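Local coordinates for protein polyhedrin (Uranotaenia sapphirina cypovirus, PDB 4ZQX) that forms the crystalline matrix of viral polyhedra, the occlusion bodies that encase cypovirus particles, and binds ATP, at residues Asn109-Ala115 with Val178-His183. Residue numbers count along the deposited sequence, not the author numbering.
Sequences NVDWNKA and VPRNMH
An isolated antiparallel beta bridge joins the loop 109-115, which leads from strand 101-107 into strand 116-120, to the chain leaving strand 173-179. Val110 and Arg180 form its non-hydrogen-bonded pair (CA to CA 4.9 Å), flanked by nearly linear hydrogen bonds from Asn181 N to Asn109 O and from Asp111 N to Pro179 O, each 2.9 Å. Beyond the bridge, 109-115 turns, with Lys114 N hydrogen-bonded to Asp111 O at 3.0 Å; this brings Lys114 CB within 3.9 Å of Pro179 CG. In the other segment, Asn181 (chi1 t) makes an Asx turn, its OD1 accepting from His183 N at 2.8 Å. One water links Asp111 OD2 (2.7 Å) to His183 NE2 (2.9 Å). On the inner side, both valines are t and meet at 3.7 Å, CG1 of Val110 to CG1 of Val178. These valines pack on Met27 of strand 27-34, Arg180 reaches the carbonyls of Ala25 and Pro48, and Pro179 touches Glu199 of the second subunit, while strand 116-120 continues the antiparallel pairing alongside 173-179.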
loop_
_atom_site.group_PDB
_atom_site.type_symbol
_atom_site.label_atom_id
_atom_site.label_comp_id
_atom_site.label_asym_id
_atom_site.label_seq_id
_atom_site.Cartn_x
_atom_site.Cartn_y
_atom_site.Cartn_z
ATOM N N ASN A 109 21.070 2.659 9.677
ATOM C CA ASN A 109 21.965 1.524 9.493
ATOM C C ASN A 109 21.797 0.893 8.110
ATOM O O ASN A 109 21.448 -0.273 7.981
ATOM C CB ASN A 109 21.738 0.506 10.612
ATOM C CG ASN A 109 22.874 -0.486 10.741
ATOM O OD1 ASN A 109 24.000 -0.218 10.326
ATOM N ND2 ASN A 109 22.582 -1.641 11.326
ATOM N N VAL A 110 22.085 1.694 7.081
ATOM C CA VAL A 110 21.845 1.350 5.684
ATOM C C VAL A 110 22.982 0.562 5.039
ATOM O O VAL A 110 24.148 0.802 5.308
ATOM C CB VAL A 110 21.608 2.643 4.874
ATOM C CG1 VAL A 110 21.484 2.369 3.350
ATOM C CG2 VAL A 110 20.395 3.394 5.421
ATOM N N ASP A 111 22.624 -0.388 4.180
ATOM C CA ASP A 111 23.608 -1.071 3.351
ATOM C C ASP A 111 23.875 -0.176 2.137
ATOM O O ASP A 111 23.143 -0.221 1.133
ATOM C CB ASP A 111 23.106 -2.437 2.890
ATOM C CG ASP A 111 24.175 -3.225 2.145
ATOM O OD1 ASP A 111 25.202 -2.626 1.740
ATOM O OD2 ASP A 111 23.997 -4.447 1.967
ATOM N N TRP A 112 24.911 0.651 2.233
ATOM C CA TRP A 112 25.204 1.612 1.173
ATOM C C TRP A 112 25.647 0.944 -0.124
ATOM O O TRP A 112 25.585 1.562 -1.184
ATOM C CB TRP A 112 26.261 2.627 1.635
ATOM C CG TRP A 112 25.888 3.290 2.920
ATOM C CD1 TRP A 112 26.455 3.082 4.139
ATOM C CD2 TRP A 112 24.854 4.255 3.116
ATOM N NE1 TRP A 112 25.833 3.856 5.089
ATOM C CE2 TRP A 112 24.849 4.591 4.486
ATOM C CE3 TRP A 112 23.936 4.874 2.264
ATOM C CZ2 TRP A 112 23.962 5.516 5.031
ATOM C CZ3 TRP A 112 23.044 5.802 2.812
ATOM C CH2 TRP A 112 23.080 6.118 4.188
ATOM N N ASN A 113 26.092 -0.309 -0.059
ATOM C CA ASN A 113 26.426 -1.035 -1.275
ATOM C C ASN A 113 25.196 -1.384 -2.123
ATOM O O ASN A 113 25.301 -1.589 -3.340
ATOM C CB ASN A 113 27.149 -2.331 -0.926
ATOM C CG ASN A 113 28.602 -2.115 -0.588
ATOM O OD1 ASN A 113 28.947 -1.785 0.550
ATOM N ND2 ASN A 113 29.471 -2.319 -1.581
ATOM N N LYS A 114 24.036 -1.481 -1.484
ATOM C CA LYS A 114 22.869 -2.079 -2.134
ATOM C C LYS A 114 21.647 -1.168 -2.182
ATOM O O LYS A 114 20.625 -1.533 -2.781
ATOM C CB LYS A 114 22.484 -3.405 -1.456
ATOM C CG LYS A 114 23.529 -4.548 -1.613
ATOM C CD LYS A 114 23.934 -4.853 -3.058
ATOM C CE LYS A 114 22.785 -5.280 -3.945
ATOM N NZ LYS A 114 22.362 -6.697 -3.737
ATOM N N ALA A 115 21.723 0.003 -1.557
ATOM C CA ALA A 115 20.613 0.949 -1.643
ATOM C C ALA A 115 20.427 1.343 -3.102
ATOM O O ALA A 115 21.399 1.688 -3.777
ATOM C CB ALA A 115 20.877 2.155 -0.780
ATOM N N VAL A 178 15.828 0.319 0.148
ATOM C CA VAL A 178 16.904 0.594 1.104
ATOM C C VAL A 178 17.058 -0.564 2.077
ATOM O O VAL A 178 16.311 -0.651 3.057
ATOM C CB VAL A 178 16.623 1.852 1.927
ATOM C CG1 VAL A 178 17.810 2.178 2.811
ATOM C CG2 VAL A 178 16.312 3.011 1.023
ATOM N N PRO A 179 18.027 -1.466 1.824
ATOM C CA PRO A 179 18.201 -2.632 2.702
ATOM C C PRO A 179 19.081 -2.327 3.908
ATOM O O PRO A 179 19.955 -1.451 3.843
ATOM C CB PRO A 179 18.900 -3.664 1.793
ATOM C CG PRO A 179 19.175 -2.994 0.520
ATOM C CD PRO A 179 18.946 -1.529 0.680
ATOM N N ARG A 180 18.825 -3.043 4.997
ATOM C CA ARG A 180 19.627 -2.937 6.199
ATOM C C ARG A 180 21.065 -3.475 6.029
ATOM O O ARG A 180 21.282 -4.510 5.406
ATOM C CB ARG A 180 18.944 -3.712 7.326
ATOM C CG ARG A 180 19.589 -3.448 8.676
ATOM C CD ARG A 180 18.875 -4.143 9.825
ATOM N NE ARG A 180 19.356 -3.619 11.104
ATOM C CZ ARG A 180 18.882 -2.520 11.711
ATOM N NH1 ARG A 180 17.878 -1.794 11.199
ATOM N NH2 ARG A 180 19.419 -2.144 12.853
ATOM N N ASN A 181 22.032 -2.768 6.605
ATOM C CA ASN A 181 23.408 -3.238 6.700
ATOM C C ASN A 181 23.524 -4.545 7.527
ATOM O O ASN A 181 23.218 -4.573 8.722
ATOM C CB ASN A 181 24.239 -2.092 7.307
ATOM C CG ASN A 181 25.688 -2.473 7.583
ATOM O OD1 ASN A 181 26.150 -3.531 7.198
ATOM N ND2 ASN A 181 26.412 -1.585 8.253
ATOM N N MET A 182 23.977 -5.620 6.883
ATOM C CA MET A 182 24.223 -6.898 7.568
ATOM C C MET A 182 25.690 -7.307 7.421
ATOM O O MET A 182 26.035 -8.492 7.527
ATOM C CB MET A 182 23.284 -7.989 7.033
ATOM C CG MET A 182 21.826 -7.651 7.223
ATOM S SD MET A 182 20.735 -9.033 6.804
ATOM C CE MET A 182 19.195 -8.127 6.783
ATOM N N HIS A 183 26.559 -6.317 7.220
ATOM C CA HIS A 183 27.989 -6.584 7.046
ATOM C C HIS A 183 28.676 -7.052 8.333
ATOM O O HIS A 183 29.875 -7.316 8.327
ATOM C CB HIS A 183 28.707 -5.353 6.474
ATOM C CG HIS A 183 28.314 -5.027 5.063
ATOM N ND1 HIS A 183 28.248 -3.737 4.583
ATOM C CD2 HIS A 183 27.960 -5.826 4.031
ATOM C CE1 HIS A 183 27.873 -3.759 3.314
ATOM N NE2 HIS A 183 27.689 -5.012 2.956
HETATM O O HOH W 1 25.584 1.410 7.494
HETATM O O HOH W 2 25.999 -5.793 0.765
#